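Local atomic coordinates of beta sliding clamp (Bartonella birtlesii LL-WM9, PDB entry 6PTR), a protein that probably tethers DNA polymerases and other proteins to DNA as a ring-shaped head-to-tail homodimer, giving them processivity, and is bound here by the antibiotic griselimycin. Residues Glu301-Leu307 with Asp319-Tyr325; Leu330-Phe334 with Leu355-Val359. One frame throughout, in Å; residues are numbered along the deposited sequence.

Contact 1 of 2, residues Glu301-Leu307 with Asp319-Tyr325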
ATOM      1  N   GLU C 301      27.787  -3.010  29.334  1.00 30.09           N
ATOM      2  CA  GLU C 301      29.034  -2.951  30.073  1.00 33.55           C
ATOM      3  C   GLU C 301      29.473  -1.494  30.135  1.00 34.68           C
ATOM      4  O   GLU C 301      28.847  -0.610  29.544  1.00 36.53           O
ATOM      5  CB  GLU C 301      30.101  -3.846  29.422  1.00 38.55           C
ATOM      6  CG  GLU C 301      30.096  -5.276  29.943  1.00 54.18           C
ATOM      7  CD  GLU C 301      29.910  -6.328  28.852  1.00 64.52           C
ATOM      8  OE1 GLU C 301      29.678  -7.508  29.204  1.00 67.41           O
ATOM      9  OE2 GLU C 301      30.001  -5.991  27.651  1.00 64.33           O
ATOM     10  N   HIS C 302      30.537  -1.235  30.886  1.00 39.61           N
ATOM     11  CA  HIS C 302      31.046   0.123  30.977  1.00 38.21           C
ATOM     12  C   HIS C 302      31.363   0.664  29.587  1.00 34.31           C
ATOM     13  O   HIS C 302      32.205   0.116  28.870  1.00 37.68           O
ATOM     14  CB  HIS C 302      32.284   0.160  31.873  1.00 50.52           C
ATOM     15  CG  HIS C 302      31.979  -0.050  33.325  1.00 62.06           C
ATOM     16  ND1 HIS C 302      32.962  -0.135  34.289  1.00 66.93           N
ATOM     17  CD2 HIS C 302      30.800  -0.185  33.978  1.00 63.91           C
ATOM     18  CE1 HIS C 302      32.402  -0.313  35.472  1.00 67.85           C
ATOM     19  NE2 HIS C 302      31.092  -0.348  35.313  1.00 65.76           N
ATOM     20  N   GLY C 303      30.664   1.730  29.202  1.00 35.78           N
ATOM     21  CA  GLY C 303      30.955   2.438  27.974  1.00 36.78           C
ATOM     22  C   GLY C 303      30.480   1.773  26.701  1.00 32.04           C
ATOM     23  O   GLY C 303      30.730   2.314  25.615  1.00 35.54           O
ATOM     24  N   GLN C 304      29.777   0.646  26.786  1.00 31.60           N
ATOM     25  CA  GLN C 304      29.594  -0.209  25.619  1.00 27.23           C
ATOM     26  C   GLN C 304      28.273  -0.962  25.698  1.00 27.85           C
ATOM     27  O   GLN C 304      27.929  -1.524  26.741  1.00 28.44           O
ATOM     28  CB  GLN C 304      30.762  -1.192  25.534  1.00 37.26           C
ATOM     29  CG  GLN C 304      30.726  -2.182  24.421  1.00 53.24           C
ATOM     30  CD  GLN C 304      31.884  -3.152  24.530  1.00 66.74           C
ATOM     31  OE1 GLN C 304      31.688  -4.355  24.703  1.00 72.26           O
ATOM     32  NE2 GLN C 304      33.103  -2.629  24.448  1.00 67.68           N
ATOM     33  N   LEU C 305      27.551  -1.003  24.584  1.00 26.35           N
ATOM     34  CA  LEU C 305      26.323  -1.775  24.501  1.00 24.05           C
ATOM     35  C   LEU C 305      26.414  -2.732  23.323  1.00 27.63           C
ATOM     36  O   LEU C 305      26.653  -2.301  22.189  1.00 25.61           O
ATOM     37  CB  LEU C 305      25.110  -0.855  24.336  1.00 22.43           C
ATOM     38  CG  LEU C 305      23.753  -1.477  24.036  1.00 24.19           C
ATOM     39  CD1 LEU C 305      23.293  -2.267  25.227  1.00 27.88           C
ATOM     40  CD2 LEU C 305      22.749  -0.405  23.705  1.00 28.45           C
ATOM     41  N   LYS C 306      26.211  -4.022  23.582  1.00 20.21           N
ATOM     42  CA  LYS C 306      26.094  -5.010  22.511  1.00 18.45           C
ATOM     43  C   LYS C 306      24.658  -5.476  22.395  1.00 20.26           C
ATOM     44  O   LYS C 306      23.968  -5.642  23.406  1.00 23.18           O
ATOM     45  CB  LYS C 306      27.005  -6.219  22.761  1.00 25.02           C
ATOM     46  CG  LYS C 306      28.485  -5.874  22.756  1.00 33.78           C
ATOM     47  CD  LYS C 306      29.347  -7.127  22.660  1.00 44.24           C
ATOM     48  CE  LYS C 306      30.112  -7.384  23.941  1.00 57.28           C
ATOM     49  NZ  LYS C 306      31.129  -8.454  23.739  1.00 64.21           N
ATOM     50  N   LEU C 307      24.220  -5.710  21.158  1.00 18.69           N
ATOM     51  CA  LEU C 307      22.871  -6.161  20.863  1.00 15.70           C
ATOM     52  C   LEU C 307      22.982  -7.519  20.197  1.00 18.24           C
ATOM     53  O   LEU C 307      23.853  -7.713  19.354  1.00 20.97           O
ATOM     54  CB  LEU C 307      22.164  -5.196  19.904  1.00 18.96           C
ATOM     55  CG  LEU C 307      22.094  -3.754  20.354  1.00 22.46           C
ATOM     56  CD1 LEU C 307      21.466  -2.909  19.262  1.00 31.88           C
ATOM     57  CD2 LEU C 307      21.270  -3.685  21.620  1.00 26.50           C
ATOM     58  N   ASP C 319      25.245  -6.401  16.993  1.00 18.95           N
ATOM     59  CA  ASP C 319      25.788  -5.080  16.710  1.00 17.20           C
ATOM     60  C   ASP C 319      26.352  -4.526  18.012  1.00 20.28           C
ATOM     61  O   ASP C 319      26.187  -5.113  19.088  1.00 24.13           O
ATOM     62  CB  ASP C 319      24.708  -4.162  16.110  1.00 18.04           C
ATOM     63  CG  ASP C 319      25.270  -3.136  15.133  1.00 26.02           C
ATOM     64  OD1 ASP C 319      26.432  -2.687  15.296  1.00 25.90           O
ATOM     65  OD2 ASP C 319      24.533  -2.783  14.189  1.00 26.21           O
ATOM     66  N   GLN C 320      27.050  -3.405  17.914  1.00 21.94           N
ATOM     67  CA  GLN C 320      27.639  -2.822  19.114  1.00 23.97           C
ATOM     68  C   GLN C 320      27.630  -1.304  18.987  1.00 28.17           C
ATOM     69  O   GLN C 320      27.797  -0.762  17.891  1.00 26.26           O
ATOM     70  CB  GLN C 320      29.061  -3.358  19.317  1.00 26.91           C
ATOM     71  CG  GLN C 320      29.785  -2.858  20.549  1.00 34.85           C
ATOM     72  CD  GLN C 320      31.070  -3.622  20.796  1.00 50.51           C
ATOM     73  OE1 GLN C 320      31.206  -4.778  20.389  1.00 51.01           O
ATOM     74  NE2 GLN C 320      32.021  -2.981  21.457  1.00 56.66           N
ATOM     75  N   LEU C 321      27.436  -0.626  20.117  1.00 24.47           N
ATOM     76  CA  LEU C 321      27.387   0.829  20.147  1.00 29.14           C
ATOM     77  C   LEU C 321      28.141   1.331  21.361  1.00 33.01           C
ATOM     78  O   LEU C 321      28.193   0.661  22.396  1.00 28.57           O
ATOM     79  CB  LEU C 321      25.957   1.366  20.243  1.00 33.25           C
ATOM     80  CG  LEU C 321      24.916   0.871  19.267  1.00 50.14           C
ATOM     81  CD1 LEU C 321      23.569   1.010  19.922  1.00 55.02           C
ATOM     82  CD2 LEU C 321      25.010   1.720  18.012  1.00 57.82           C
ATOM     83  N   ALA C 322      28.705   2.530  21.226  1.00 30.43           N
ATOM     84  CA  ALA C 322      29.157   3.266  22.391  1.00 31.36           C
ATOM     85  C   ALA C 322      27.960   3.603  23.272  1.00 31.22           C
ATOM     86  O   ALA C 322      26.835   3.779  22.797  1.00 31.38           O
ATOM     87  CB  ALA C 322      29.891   4.540  21.970  1.00 36.80           C
ATOM     88  N   ALA C 323      28.200   3.641  24.574  1.00 30.57           N
ATOM     89  CA  ALA C 323      27.148   3.984  25.514  1.00 32.51           C
ATOM     90  C   ALA C 323      27.794   4.667  26.700  1.00 33.99           C
ATOM     91  O   ALA C 323      28.983   4.495  26.965  1.00 34.11           O
ATOM     92  CB  ALA C 323      26.363   2.751  25.965  1.00 34.24           C
ATOM     93  N   THR C 324      27.005   5.461  27.405  1.00 28.94           N
ATOM     94  CA  THR C 324      27.412   5.975  28.703  1.00 33.55           C
ATOM     95  C   THR C 324      26.761   5.082  29.752  1.00 34.65           C
ATOM     96  O   THR C 324      25.532   5.014  29.851  1.00 34.30           O
ATOM     97  CB  THR C 324      27.019   7.438  28.853  1.00 38.12           C
ATOM     98  OG1 THR C 324      27.695   8.195  27.840  1.00 38.88           O
ATOM     99  CG2 THR C 324      27.416   7.953  30.212  1.00 43.94           C
ATOM    100  N   TYR C 325      27.585   4.364  30.499  1.00 28.66           N
ATOM    101  CA  TYR C 325      27.086   3.391  31.465  1.00 29.26           C
ATOM    102  C   TYR C 325      28.229   3.065  32.400  1.00 38.36           C
ATOM    103  O   TYR C 325      29.302   2.658  31.943  1.00 40.49           O
ATOM    104  CB  TYR C 325      26.586   2.138  30.777  1.00 31.75           C
ATOM    105  CG  TYR C 325      25.940   1.132  31.697  1.00 32.30           C
ATOM    106  CD1 TYR C 325      24.592   1.225  32.009  1.00 32.02           C
ATOM    107  CD2 TYR C 325      26.671   0.063  32.225  1.00 35.18           C
ATOM    108  CE1 TYR C 325      23.987   0.309  32.840  1.00 27.67           C
ATOM    109  CE2 TYR C 325      26.067  -0.867  33.056  1.00 31.17           C
ATOM    110  CZ  TYR C 325      24.724  -0.738  33.352  1.00 32.11           C
ATOM    111  OH  TYR C 325      24.096  -1.649  34.162  1.00 37.31           O
TER

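Contact 2 of 2, residues Leu330-Phe334 with Leu355-Val359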
ATOM      1  N   LEU C 330      25.040  -5.668  32.865  1.00 28.97           N
ATOM      2  CA  LEU C 330      23.690  -6.208  32.873  1.00 29.65           C
ATOM      3  C   LEU C 330      23.377  -6.774  31.503  1.00 23.55           C
ATOM      4  O   LEU C 330      23.689  -6.149  30.488  1.00 27.42           O
ATOM      5  CB  LEU C 330      22.668  -5.130  33.247  1.00 27.80           C
ATOM      6  CG  LEU C 330      21.175  -5.449  33.168  1.00 29.55           C
ATOM      7  CD1 LEU C 330      20.793  -6.557  34.137  1.00 26.34           C
ATOM      8  CD2 LEU C 330      20.370  -4.199  33.465  1.00 28.41           C
ATOM      9  N   GLU C 331      22.746  -7.947  31.483  1.00 21.41           N
ATOM     10  CA  GLU C 331      22.159  -8.509  30.274  1.00 20.57           C
ATOM     11  C   GLU C 331      20.646  -8.472  30.433  1.00 20.44           C
ATOM     12  O   GLU C 331      20.107  -9.022  31.405  1.00 22.11           O
ATOM     13  CB  GLU C 331      22.638  -9.944  30.036  1.00 27.60           C
ATOM     14  CG  GLU C 331      24.116 -10.074  29.757  1.00 31.74           C
ATOM     15  CD  GLU C 331      24.470 -11.447  29.180  1.00 42.13           C
ATOM     16  OE1 GLU C 331      24.556 -12.413  29.956  1.00 45.39           O
ATOM     17  OE2 GLU C 331      24.635 -11.553  27.945  1.00 48.88           O
ATOM     18  N   ILE C 332      19.972  -7.806  29.507  1.00 19.01           N
ATOM     19  CA  ILE C 332      18.535  -7.599  29.603  1.00 19.37           C
ATOM     20  C   ILE C 332      17.952  -7.631  28.204  1.00 20.23           C
ATOM     21  O   ILE C 332      18.548  -7.112  27.249  1.00 20.33           O
ATOM     22  CB  ILE C 332      18.220  -6.272  30.342  1.00 18.13           C
ATOM     23  CG1 ILE C 332      16.710  -6.113  30.572  1.00 17.37           C
ATOM     24  CG2 ILE C 332      18.780  -5.078  29.572  1.00 18.09           C
ATOM     25  CD1 ILE C 332      16.391  -4.982  31.615  1.00 19.32           C
ATOM     26  N   GLY C 333      16.787  -8.253  28.074  1.00 15.25           N
ATOM     27  CA  GLY C 333      16.137  -8.415  26.790  1.00 15.42           C
ATOM     28  C   GLY C 333      14.901  -7.540  26.714  1.00 16.86           C
ATOM     29  O   GLY C 333      14.236  -7.303  27.719  1.00 17.22           O
ATOM     30  N   PHE C 334      14.574  -7.110  25.502  1.00 15.53           N
ATOM     31  CA  PHE C 334      13.354  -6.370  25.202  1.00 15.33           C
ATOM     32  C   PHE C 334      12.813  -6.804  23.852  1.00 20.17           C
ATOM     33  O   PHE C 334      13.544  -7.300  22.996  1.00 17.11           O
ATOM     34  CB  PHE C 334      13.591  -4.847  25.143  1.00 15.25           C
ATOM     35  CG  PHE C 334      13.962  -4.238  26.457  1.00 17.31           C
ATOM     36  CD1 PHE C 334      12.999  -4.029  27.434  1.00 14.82           C
ATOM     37  CD2 PHE C 334      15.273  -3.863  26.718  1.00 18.58           C
ATOM     38  CE1 PHE C 334      13.343  -3.454  28.654  1.00 14.96           C
ATOM     39  CE2 PHE C 334      15.625  -3.304  27.938  1.00 22.23           C
ATOM     40  CZ  PHE C 334      14.658  -3.092  28.903  1.00 20.50           C
ATOM     41  N   LEU C 355      17.338   1.399  34.636  1.00 18.99           N
ATOM     42  CA  LEU C 355      17.174  -0.042  34.688  1.00 18.21           C
ATOM     43  C   LEU C 355      17.363  -0.540  36.109  1.00 18.86           C
ATOM     44  O   LEU C 355      18.022   0.093  36.939  1.00 22.80           O
ATOM     45  CB  LEU C 355      18.189  -0.745  33.765  1.00 19.57           C
ATOM     46  CG  LEU C 355      18.117  -0.238  32.327  1.00 26.18           C
ATOM     47  CD1 LEU C 355      19.307  -0.725  31.512  1.00 29.69           C
ATOM     48  CD2 LEU C 355      16.794  -0.705  31.723  1.00 20.24           C
ATOM     49  N   SER C 356      16.821  -1.726  36.354  1.00 22.04           N
ATOM     50  CA  SER C 356      17.083  -2.426  37.598  1.00 27.97           C
ATOM     51  C   SER C 356      17.731  -3.758  37.228  1.00 36.13           C
ATOM     52  O   SER C 356      18.873  -3.792  36.762  1.00 44.70           O
ATOM     53  CB  SER C 356      15.781  -2.613  38.384  1.00 30.33           C
ATOM     54  OG  SER C 356      16.047  -3.022  39.704  1.00 40.70           O
ATOM     55  N   ASP C 357      16.997  -4.846  37.382  1.00 28.68           N
ATOM     56  CA  ASP C 357      17.495  -6.162  37.015  1.00 25.87           C
ATOM     57  C   ASP C 357      16.858  -6.607  35.700  1.00 21.69           C
ATOM     58  O   ASP C 357      16.077  -5.890  35.068  1.00 21.46           O
ATOM     59  CB  ASP C 357      17.221  -7.171  38.132  1.00 27.17           C
ATOM     60  CG  ASP C 357      15.749  -7.250  38.484  1.00 37.65           C
ATOM     61  OD1 ASP C 357      14.964  -7.763  37.659  1.00 36.40           O
ATOM     62  OD2 ASP C 357      15.363  -6.783  39.580  1.00 46.87           O
ATOM     63  N   ALA C 358      17.184  -7.834  35.289  1.00 19.53           N
ATOM     64  CA  ALA C 358      16.819  -8.264  33.949  1.00 19.68           C
ATOM     65  C   ALA C 358      15.333  -8.550  33.777  1.00 16.34           C
ATOM     66  O   ALA C 358      14.877  -8.681  32.638  1.00 23.63           O
ATOM     67  CB  ALA C 358      17.628  -9.515  33.588  1.00 23.78           C
ATOM     68  N   VAL C 359      14.565  -8.680  34.855  1.00 17.14           N
ATOM     69  CA  VAL C 359      13.141  -8.921  34.656  1.00 19.46           C
ATOM     70  C   VAL C 359      12.283  -7.826  35.284  1.00 24.99           C
ATOM     71  O   VAL C 359      11.097  -8.032  35.521  1.00 26.82           O
ATOM     72  CB  VAL C 359      12.728 -10.316  35.160  1.00 25.81           C
ATOM     73  CG1 VAL C 359      13.407 -11.387  34.295  1.00 30.63           C
ATOM     74  CG2 VAL C 359      13.073 -10.491  36.632  1.00 29.46           C
TER
HETATM   75  O   HOH W   1      15.699  -9.870  30.329  1.00 16.45           O

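Contact 1 of 2, residues Glu301-Leu307 with Asp319-Tyr325
An antiparallel beta hairpin in the C-terminal domain of the clamp, built from strands 304-311 and 315-322, supplies this contact at its open end, where 315-322 is one of the two edge strands of a four-stranded antiparallel sheet within the chain. The axes of 304-307 and 319-322 approach to 4.7 Å, with their directions 160° apart, that is, nearly antiparallel. Leu305 faces Leu321 in a hydrogen-bonded pair, with both N to O distances 2.8 Å (Leu305 N to Leu321 O, Leu321 N to Leu305 O). Leu307 and Asp319 form the next such pair, through Leu307 N to Asp319 O at 2.9 Å and Asp319 N to Leu307 O at 3.0 Å. Gln304-Ala322 and Lys306-Gln320 are the alternating non-hydrogen-bonded pairs, and their side chains share the more exposed face.

On the other face Leu305 CD2 meets Leu321 CD1 at 4.1 Å, while Leu305 packs on Phe278 and Leu307 on Ala281 and Val282 of helix 275-285, which lies against this side of the sheet. Asp319 turns its carboxylate away from the hairpin: OD2 salt-bridges Arg284 and hydrogen-bonds Thr114 of the second subunit, so this edge strand takes part in the dimer interface that closes the ring.

Ahead of strand 304-311, a type II turn from Glu301 to Gln304 places Gly303 at a phi of 77°. The second segment follows this turn closely: Ala323 N donates to Gly303 O (3.0 Å), and the Tyr325 side chain reaches back beside the turn, its CD2 lying 3.5 Å from Glu301 O. At the far end, Gly303 N donates to Tyr325 O at 3.2 Å.

Contact 2 of 2, residues Leu330-Phe334 with Leu355-Val359
Strand 330-335, an edge of the four-stranded sheet in the C-terminal clamp domain, meets the loop between strands 350-355 and 362-366 here without a direct hydrogen bond; the touching parts run nearly at right angles, 84° apart. Leu330 opens the segment with its side chain pointing into the bend of the loop: CD2 lies 4.1 Å from Leu355 CB and 3.6 Å from Ser356 O, and CD1 is 4.4 Å from Ala358 CB. Glu331 points away, its carboxylate paired with Lys297 and Thr299 of the adjoining strand, yet its carbonyl O is 3.3 Å from Ala358 CB. Ile332 turns back toward the loop, so that CD1 sits 4.3 Å from Leu355 CD2 and 3.6 Å from Asp357 O. Leu355 thus belongs by its strand to the eight-stranded sheet shared with the central domain and packs by its side chain on the four-stranded one. Gly333 uses its backbone, linked to the loop by a water. Phe334 then brings the edge of its ring to the same leucine, CZ being 4.3 Å from Leu355 CD2.

The loop itself is shaped by an Asx turn in which Val359 N donates to Asp357 OD1 (3.0 Å). The same Val359 packs on a modified side chain of the bound peptide, placing this loop beside the griselimycin site. The bridging water accepts from Gly333 N at 3.0 Å and donates to Ala358 O at 2.7 Å.

Both contacts belong to the C-terminal domain and come in series along the chain, contact 1 closing at Tyr325 before contact 2 opens at Leu330. Their centres are 14 Å apart. They share the four-stranded sheet, in the order 315-322, 304-311, 295-301, 330-335, so contact 1 holds one edge and contact 2 the other. Tyr325 joins them directly, its OH lying 3.9 Å from Leu330 CB. Contact 1 is pairing within the sheet, whereas contact 2 ties it to a loop of the eight-stranded sheet that the C-terminal domain shares with the central domain. One small domain thereby places a subunit interface at one edge and a peptide-contacting loop beside the other.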